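Local coordinates for protein epoxyqueuosine reductase (Streptococcus thermophilus, PDB 5D6S) that belongs to the epoxyqueuosine reductase (QueG) family and carries cobalamin together with two 4Fe-4S iron-sulfur clusters, at residues 46-50 with 201-205; 52-58 with 81-85; 161-167 with 192-196. Numbering follows the deposited sequence.

Contact 1 of 3, residues 46-50 with 201-205; sequences IGFTT and IEPDQ
This is a strand-to-loop contact at the outer edge of the four-stranded antiparallel sheet: strand residues 46-50 meet 201-205, an irregular run in the loop after strand 190-197. The two run 115° apart end to end, with T49 and P203 nearest, 4.5 Å between CA atoms. One main-chain bond joins them, D204 N to F48 O at 3.1 Å (N-H...O angle 151°). F48 is extended (-138/145), its CA-CB bond directed toward the loop, with an m rotamer and chi2 84°. Because 45-50 is an outermost strand of that sheet, with 93-100 on its inner flank, the loop passes across an edge that no further strand of this chain occupies. F48 CD2 packs on I201 CG2 at 4.0 Å, while D204 OD2 reaches the ring edge, 3.3 Å from F48 CD1, and also lies 3.5 Å from G47 CA. Farther along, T50 CG2 rests on P203 CG at 3.8 Å. The other carboxylate oxygen of D204, OD1, forms a salt bridge with K31 of helix 30-40.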
loop_
_atom_site.group_PDB
_atom_site.type_symbol
_atom_site.label_atom_id
_atom_site.label_comp_id
_atom_site.label_asym_id
_atom_site.label_seq_id
_atom_site.Cartn_x
_atom_site.Cartn_y
_atom_site.Cartn_z
ATOM N N ILE A 46 -5.794 18.419 10.474
ATOM C CA ILE A 46 -5.122 19.400 9.636
ATOM C C ILE A 46 -4.014 20.050 10.420
ATOM O O ILE A 46 -4.048 20.125 11.648
ATOM C CB ILE A 46 -6.112 20.427 9.078
ATOM C CG1 ILE A 46 -5.436 21.340 8.066
ATOM C CG2 ILE A 46 -6.774 21.215 10.204
ATOM C CD1 ILE A 46 -6.424 21.968 7.106
ATOM N N GLY A 47 -3.003 20.479 9.699
ATOM C CA GLY A 47 -1.766 20.940 10.302
ATOM C C GLY A 47 -1.176 22.002 9.396
ATOM O O GLY A 47 -1.593 22.133 8.249
ATOM N N PHE A 48 -0.227 22.775 9.932
ATOM C CA PHE A 48 0.394 23.864 9.194
ATOM C C PHE A 48 1.873 23.845 9.471
ATOM O O PHE A 48 2.317 23.504 10.562
ATOM C CB PHE A 48 -0.198 25.209 9.600
ATOM C CG PHE A 48 -1.680 25.304 9.388
ATOM C CD1 PHE A 48 -2.557 24.819 10.353
ATOM C CD2 PHE A 48 -2.201 25.846 8.217
ATOM C CE1 PHE A 48 -3.930 24.876 10.164
ATOM C CE2 PHE A 48 -3.579 25.911 8.025
ATOM C CZ PHE A 48 -4.450 25.430 9.006
ATOM N N THR A 49 2.649 24.188 8.461
ATOM C CA THR A 49 4.089 24.236 8.624
ATOM C C THR A 49 4.656 25.139 7.550
ATOM O O THR A 49 3.969 25.523 6.607
ATOM C CB THR A 49 4.736 22.846 8.564
ATOM O OG1 THR A 49 6.154 22.986 8.403
ATOM C CG2 THR A 49 4.190 22.061 7.404
ATOM N N THR A 50 5.916 25.499 7.723
ATOM C CA THR A 50 6.550 26.424 6.804
ATOM C C THR A 50 6.868 25.687 5.515
ATOM O O THR A 50 6.926 24.452 5.480
ATOM C CB THR A 50 7.851 27.017 7.387
ATOM O OG1 THR A 50 8.824 25.978 7.546
ATOM C CG2 THR A 50 7.585 27.690 8.732
ATOM N N ILE A 201 1.204 31.846 7.367
ATOM C CA ILE A 201 0.368 31.304 8.450
ATOM C C ILE A 201 1.196 30.732 9.582
ATOM O O ILE A 201 2.288 30.205 9.377
ATOM C CB ILE A 201 -0.662 30.260 7.962
ATOM C CG1 ILE A 201 -1.649 30.921 6.985
ATOM C CG2 ILE A 201 -1.426 29.648 9.139
ATOM C CD1 ILE A 201 -2.676 29.989 6.377
ATOM N N GLU A 202 0.637 30.882 10.782
ATOM C CA GLU A 202 1.212 30.375 12.026
ATOM C C GLU A 202 1.423 28.870 11.961
ATOM O O GLU A 202 0.437 28.129 11.913
ATOM C CB GLU A 202 0.267 30.678 13.206
ATOM C CG GLU A 202 0.354 32.094 13.745
ATOM C CD GLU A 202 1.563 32.282 14.635
ATOM O OE1 GLU A 202 1.602 31.653 15.713
ATOM O OE2 GLU A 202 2.471 33.054 14.260
ATOM N N PRO A 203 2.692 28.419 11.972
ATOM C CA PRO A 203 2.917 26.980 12.058
ATOM C C PRO A 203 2.283 26.370 13.301
ATOM O O PRO A 203 2.274 27.000 14.355
ATOM C CB PRO A 203 4.446 26.860 12.110
ATOM C CG PRO A 203 4.935 28.077 11.401
ATOM C CD PRO A 203 3.945 29.160 11.727
ATOM N N ASP A 204 1.730 25.170 13.159
ATOM C CA ASP A 204 1.287 24.388 14.302
ATOM C C ASP A 204 2.510 23.864 15.067
ATOM O O ASP A 204 3.651 24.085 14.651
ATOM C CB ASP A 204 0.371 23.231 13.858
ATOM C CG ASP A 204 -1.097 23.619 13.836
ATOM O OD1 ASP A 204 -1.498 24.505 14.627
ATOM O OD2 ASP A 204 -1.863 23.010 13.064
ATOM N N GLN A 205 2.254 23.160 16.167
ATOM C CA GLN A 205 3.297 22.821 17.115
ATOM C C GLN A 205 4.193 21.643 16.705
ATOM O O GLN A 205 5.388 21.816 16.466
ATOM C CB GLN A 205 2.683 22.544 18.499
ATOM C CG GLN A 205 2.318 23.791 19.291
ATOM C CD GLN A 205 3.519 24.428 19.986
ATOM O OE1 GLN A 205 3.649 24.351 21.213
ATOM N NE2 GLN A 205 4.393 25.074 19.213
#

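Contact 2 of 3, residues 52-58 with 81-85; sequences DDFDYLE and RIYPK
I82, in the weakly bonded helix 78-82, lays its side chain over F54 and the start of the weakly bonded helix 55-67, against L57 and E58. Its CG2 packs on F54 CB at 3.8 Å and on L57 CB at 4.1 Å; its CD1 comes within 3.2 Å of E58 CG, a tight touch, with chi1 at 31°, between wells. The main chains pair D53 with Y83 and F54 with I82, each 4.8 Å between CA atoms, and one hydrogen bond crosses, F54 N to I82 O at 2.9 Å (140°). In F54 (-125/38, chi1 m), O accepts from L57 N at 2.8 Å, which closes the turn ahead of it. P84 CG meets the edge of the F54 ring, 4.0 Å from F54 CE1, and that ring also makes a cation-pi contact with R169. Y83 points its CB away but brings its ring (chi1 m) back, so that Y83 CD1 sits edge-on 3.3 Å from D53 CB. Both segments border the cobalamin pocket: L57 lines it, and R81 NH1 hydrogen-bonds to the ligand. E58 turns its OE1 to a salt bridge with R62. Direct bonding between the segments is thus left to one backbone hydrogen bond, at the F54-I82 pairing, and the rest is packing, in which I82 buries the largest share of surface.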
loop_
_atom_site.group_PDB
_atom_site.type_symbol
_atom_site.label_atom_id
_atom_site.label_comp_id
_atom_site.label_asym_id
_atom_site.label_seq_id
_atom_site.Cartn_x
_atom_site.Cartn_y
_atom_site.Cartn_z
ATOM N N ASP A 52 9.721 25.766 4.608
ATOM C CA ASP A 52 11.159 25.624 4.799
ATOM C C ASP A 52 11.555 24.271 4.274
ATOM O O ASP A 52 10.806 23.291 4.424
ATOM C CB ASP A 52 11.568 25.720 6.273
ATOM C CG ASP A 52 11.571 27.145 6.793
ATOM O OD1 ASP A 52 11.389 28.086 5.996
ATOM O OD2 ASP A 52 11.769 27.320 8.007
ATOM N N ASP A 53 12.725 24.214 3.668
ATOM C CA ASP A 53 13.155 22.975 3.095
ATOM C C ASP A 53 13.360 21.866 4.160
ATOM O O ASP A 53 13.149 22.079 5.352
ATOM C CB ASP A 53 14.346 23.190 2.154
ATOM C CG ASP A 53 15.474 23.951 2.778
ATOM O OD1 ASP A 53 16.007 23.468 3.808
ATOM O OD2 ASP A 53 15.873 24.989 2.196
ATOM N N PHE A 54 13.709 20.668 3.713
ATOM C CA PHE A 54 13.775 19.512 4.584
ATOM C C PHE A 54 15.150 18.862 4.505
ATOM O O PHE A 54 15.252 17.642 4.607
ATOM C CB PHE A 54 12.742 18.452 4.163
ATOM C CG PHE A 54 11.299 18.839 4.373
ATOM C CD1 PHE A 54 10.654 19.665 3.470
ATOM C CD2 PHE A 54 10.575 18.308 5.432
ATOM C CE1 PHE A 54 9.334 20.019 3.646
ATOM C CE2 PHE A 54 9.247 18.652 5.620
ATOM C CZ PHE A 54 8.624 19.507 4.729
ATOM N N ASP A 55 16.214 19.647 4.400
ATOM C CA ASP A 55 17.535 19.034 4.168
ATOM C C ASP A 55 18.007 18.071 5.265
ATOM O O ASP A 55 18.982 17.334 5.047
ATOM C CB ASP A 55 18.653 20.043 3.804
ATOM C CG ASP A 55 18.438 21.421 4.392
ATOM O OD1 ASP A 55 17.979 21.522 5.552
ATOM O OD2 ASP A 55 18.741 22.396 3.671
ATOM N N TYR A 56 17.334 18.026 6.419
ATOM C CA TYR A 56 17.640 16.953 7.389
ATOM C C TYR A 56 17.425 15.542 6.782
ATOM O O TYR A 56 18.111 14.595 7.162
ATOM C CB TYR A 56 16.891 17.135 8.715
ATOM C CG TYR A 56 15.435 16.728 8.774
ATOM C CD1 TYR A 56 14.431 17.602 8.390
ATOM C CD2 TYR A 56 15.060 15.480 9.287
ATOM C CE1 TYR A 56 13.094 17.239 8.484
ATOM C CE2 TYR A 56 13.718 15.101 9.383
ATOM C CZ TYR A 56 12.734 15.985 8.981
ATOM O OH TYR A 56 11.394 15.614 9.061
ATOM N N LEU A 57 16.524 15.450 5.793
ATOM C CA LEU A 57 16.256 14.218 5.039
ATOM C C LEU A 57 17.317 13.835 3.980
ATOM O O LEU A 57 17.639 12.651 3.837
ATOM C CB LEU A 57 14.885 14.309 4.374
ATOM C CG LEU A 57 13.714 14.512 5.331
ATOM C CD1 LEU A 57 12.430 14.714 4.566
ATOM C CD2 LEU A 57 13.563 13.337 6.284
ATOM N N GLU A 58 17.862 14.821 3.276
ATOM C CA GLU A 58 18.878 14.576 2.231
ATOM C C GLU A 58 19.730 13.364 2.486
ATOM O O GLU A 58 19.733 12.411 1.709
ATOM C CB GLU A 58 19.850 15.759 2.084
ATOM C CG GLU A 58 19.555 16.696 0.933
ATOM C CD GLU A 58 20.786 17.032 0.102
ATOM O OE1 GLU A 58 21.440 16.079 -0.372
ATOM O OE2 GLU A 58 21.059 18.240 -0.125
ATOM N N ARG A 81 12.347 16.885 -3.844
ATOM C CA ARG A 81 11.812 16.207 -2.690
ATOM C C ARG A 81 11.938 17.000 -1.383
ATOM O O ARG A 81 11.075 16.908 -0.500
ATOM C CB ARG A 81 12.555 14.897 -2.538
ATOM C CG ARG A 81 11.663 13.784 -2.088
ATOM C CD ARG A 81 11.320 12.822 -3.198
ATOM N NE ARG A 81 11.321 11.508 -2.590
ATOM C CZ ARG A 81 10.348 10.992 -1.843
ATOM N NH1 ARG A 81 10.527 9.797 -1.311
ATOM N NH2 ARG A 81 9.202 11.623 -1.649
ATOM N N ILE A 82 13.014 17.775 -1.276
ATOM C CA ILE A 82 13.357 18.525 -0.056
ATOM C C ILE A 82 13.154 20.051 -0.159
ATOM O O ILE A 82 13.023 20.718 0.864
ATOM C CB ILE A 82 14.816 18.278 0.387
ATOM C CG1 ILE A 82 15.708 18.003 -0.807
ATOM C CG2 ILE A 82 14.897 17.099 1.339
ATOM C CD1 ILE A 82 17.161 18.250 -0.516
ATOM N N TYR A 83 13.109 20.593 -1.374
ATOM C CA TYR A 83 12.977 22.035 -1.580
ATOM C C TYR A 83 11.607 22.386 -2.149
ATOM O O TYR A 83 11.440 22.444 -3.379
ATOM C CB TYR A 83 14.087 22.552 -2.529
ATOM C CG TYR A 83 15.507 22.286 -2.050
ATOM C CD1 TYR A 83 15.893 22.603 -0.745
ATOM C CD2 TYR A 83 16.462 21.733 -2.899
ATOM C CE1 TYR A 83 17.183 22.361 -0.287
ATOM C CE2 TYR A 83 17.754 21.484 -2.454
ATOM C CZ TYR A 83 18.114 21.803 -1.143
ATOM O OH TYR A 83 19.390 21.539 -0.686
ATOM N N PRO A 84 10.626 22.668 -1.277
ATOM C CA PRO A 84 9.254 22.963 -1.712
ATOM C C PRO A 84 9.106 24.072 -2.748
ATOM O O PRO A 84 8.126 24.078 -3.506
ATOM C CB PRO A 84 8.555 23.388 -0.424
ATOM C CG PRO A 84 9.289 22.698 0.635
ATOM C CD PRO A 84 10.725 22.653 0.182
ATOM N N LYS A 85 10.059 24.996 -2.783
ATOM C CA LYS A 85 9.977 26.113 -3.724
ATOM C C LYS A 85 10.136 25.657 -5.173
ATOM O O LYS A 85 9.676 26.339 -6.090
ATOM C CB LYS A 85 10.986 27.213 -3.375
ATOM C CG LYS A 85 10.586 28.035 -2.160
ATOM C CD LYS A 85 11.742 28.874 -1.635
ATOM C CE LYS A 85 11.548 29.212 -0.160
ATOM N NZ LYS A 85 12.790 29.796 0.412
#

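Contact 3 of 3, residues 161-167 with 192-196; sequences LVDTAVA and LGELI
E194, L192 and D163 carry most of this buried contact, in which the first turn of helix 163-169 lies on strand 190-197. The short axes pass 8.2 Å apart and cross at 72°; D163 and L192 are nearest, 6.5 Å between CA atoms. Along the extended strand L192 and E194 point CB toward the helix. E194 (chi1 m, chi2 95°) runs its CG past V166 CG1 at 3.5 Å and brings its carboxylate up to one oxygen of D163: D163 OD1 lies 2.8 Å from E194 OE2 and 2.9 Å from E194 OE1, acceptors of like charge without a hydrogen bond in the model. Water 1 links E194 OE1, at a short 2.4 Å, to the main-chain D163 O, at 2.8 Å. The other oxygen of D163, OD2, takes a hydrogen bond from D157 N. This is alpha-on-beta packing: the helix crosses one face of the four-stranded antiparallel sheet, V166 also resting on strand 93-100. L192 (m, t) slides its CD1 under the helix, 3.5 Å from D163 O and 3.8 Å from A167 CB. V162 holds the N-cap position, its O accepting from V166 N at 3.2 Å, and just before it L161 CD1 meets I196 CD1 at 3.7 Å. Cobalamin hydrogen-bonds to the main chain here, at D163 N, L161 O and L192 O.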
loop_
_atom_site.group_PDB
_atom_site.type_symbol
_atom_site.label_atom_id
_atom_site.label_comp_id
_atom_site.label_asym_id
_atom_site.label_seq_id
_atom_site.Cartn_x
_atom_site.Cartn_y
_atom_site.Cartn_z
ATOM N N LEU A 161 7.056 15.647 -2.665
ATOM C CA LEU A 161 7.364 15.717 -1.239
ATOM C C LEU A 161 7.254 14.369 -0.526
ATOM O O LEU A 161 6.529 13.462 -0.958
ATOM C CB LEU A 161 6.476 16.755 -0.527
ATOM C CG LEU A 161 6.683 18.190 -1.030
ATOM C CD1 LEU A 161 5.806 19.126 -0.223
ATOM C CD2 LEU A 161 8.138 18.619 -0.963
ATOM N N VAL A 162 7.959 14.292 0.600
ATOM C CA VAL A 162 7.840 13.190 1.540
ATOM C C VAL A 162 6.597 13.460 2.390
ATOM O O VAL A 162 6.657 14.190 3.354
ATOM C CB VAL A 162 9.096 13.070 2.423
ATOM C CG1 VAL A 162 8.989 11.848 3.311
ATOM C CG2 VAL A 162 10.345 13.003 1.557
ATOM N N ASP A 163 5.464 12.880 2.002
ATOM C CA ASP A 163 4.163 13.157 2.627
ATOM C C ASP A 163 4.186 12.936 4.139
ATOM O O ASP A 163 3.383 13.480 4.891
ATOM C CB ASP A 163 3.095 12.229 2.043
ATOM C CG ASP A 163 2.757 12.545 0.605
ATOM O OD1 ASP A 163 3.384 13.471 0.026
ATOM O OD2 ASP A 163 1.858 11.854 0.056
ATOM N N THR A 164 5.100 12.086 4.557
ATOM C CA THR A 164 5.102 11.578 5.887
ATOM C C THR A 164 5.771 12.607 6.815
ATOM O O THR A 164 5.325 12.823 7.936
ATOM C CB THR A 164 5.780 10.195 5.856
ATOM O OG1 THR A 164 5.107 9.305 6.750
ATOM C CG2 THR A 164 7.259 10.261 6.166
ATOM N N ALA A 165 6.829 13.233 6.307
ATOM C CA ALA A 165 7.647 14.192 7.052
ATOM C C ALA A 165 7.000 15.567 7.084
ATOM O O ALA A 165 7.201 16.362 8.010
ATOM C CB ALA A 165 9.042 14.293 6.436
ATOM N N VAL A 166 6.218 15.840 6.062
ATOM C CA VAL A 166 5.405 17.039 6.042
ATOM C C VAL A 166 4.379 17.006 7.168
ATOM O O VAL A 166 4.266 17.956 7.930
ATOM C CB VAL A 166 4.687 17.202 4.689
ATOM C CG1 VAL A 166 3.573 18.224 4.785
ATOM C CG2 VAL A 166 5.695 17.594 3.619
ATOM N N ALA A 167 3.637 15.908 7.263
ATOM C CA ALA A 167 2.616 15.751 8.294
ATOM C C ALA A 167 3.188 15.779 9.721
ATOM O O ALA A 167 2.471 16.132 10.664
ATOM C CB ALA A 167 1.847 14.469 8.067
ATOM N N LEU A 192 -2.731 10.602 3.841
ATOM C CA LEU A 192 -2.105 11.922 3.941
ATOM C C LEU A 192 -2.113 12.698 2.624
ATOM O O LEU A 192 -2.082 12.122 1.547
ATOM C CB LEU A 192 -0.651 11.815 4.424
ATOM C CG LEU A 192 -0.435 11.187 5.805
ATOM C CD1 LEU A 192 1.029 11.286 6.234
ATOM C CD2 LEU A 192 -1.350 11.822 6.839
ATOM N N GLY A 193 -2.158 14.016 2.754
ATOM C CA GLY A 193 -2.038 14.942 1.638
ATOM C C GLY A 193 -1.376 16.253 2.052
ATOM O O GLY A 193 -1.166 16.507 3.237
ATOM N N GLU A 194 -1.057 17.081 1.065
ATOM C CA GLU A 194 -0.452 18.399 1.280
ATOM C C GLU A 194 -0.994 19.408 0.294
ATOM O O GLU A 194 -1.202 19.099 -0.873
ATOM C CB GLU A 194 1.050 18.398 1.036
ATOM C CG GLU A 194 1.834 17.434 1.876
ATOM C CD GLU A 194 2.073 16.139 1.168
ATOM O OE1 GLU A 194 1.609 15.112 1.704
ATOM O OE2 GLU A 194 2.698 16.161 0.077
ATOM N N LEU A 195 -1.181 20.629 0.779
ATOM C CA LEU A 195 -1.449 21.771 -0.075
ATOM C C LEU A 195 -0.334 22.781 0.164
ATOM O O LEU A 195 -0.310 23.472 1.190
ATOM C CB LEU A 195 -2.814 22.369 0.258
ATOM C CG LEU A 195 -3.324 23.438 -0.693
ATOM C CD1 LEU A 195 -3.501 22.898 -2.100
ATOM C CD2 LEU A 195 -4.649 23.974 -0.172
ATOM N N ILE A 196 0.622 22.819 -0.760
ATOM C CA ILE A 196 1.669 23.837 -0.728
ATOM C C ILE A 196 1.017 25.146 -1.143
ATOM O O ILE A 196 0.180 25.168 -2.044
ATOM C CB ILE A 196 2.824 23.535 -1.694
ATOM C CG1 ILE A 196 3.453 22.179 -1.393
ATOM C CG2 ILE A 196 3.910 24.597 -1.573
ATOM C CD1 ILE A 196 4.395 21.699 -2.484
HETATM O O HOH W 1 1.342 15.243 4.094
#

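From the N terminus, helix 30-40 leads into strand 45-50, which opens contact 1; that contact closes only at 201-205, some 150 residues later. Inside that long loop contacts 2 and 3 follow in series. Contact 2 starts almost at once, as the chain leaves the strand for helix 55-67, and closes at 81-85; contact 3 joins helix 163-169 to strand 190-197. Contacts 1 and 3 both reach the four-stranded sheet, T49 CG2 lying 4.1 Å from V166 O. Contacts 2 and 3 meet where F54 CZ lies 3.7 Å from V166 CG2 and Y56 OH 3.8 Å from A165 CB, tying the start of helix 55-67 and the residue before it to helix 163-169 beside the cobalamin.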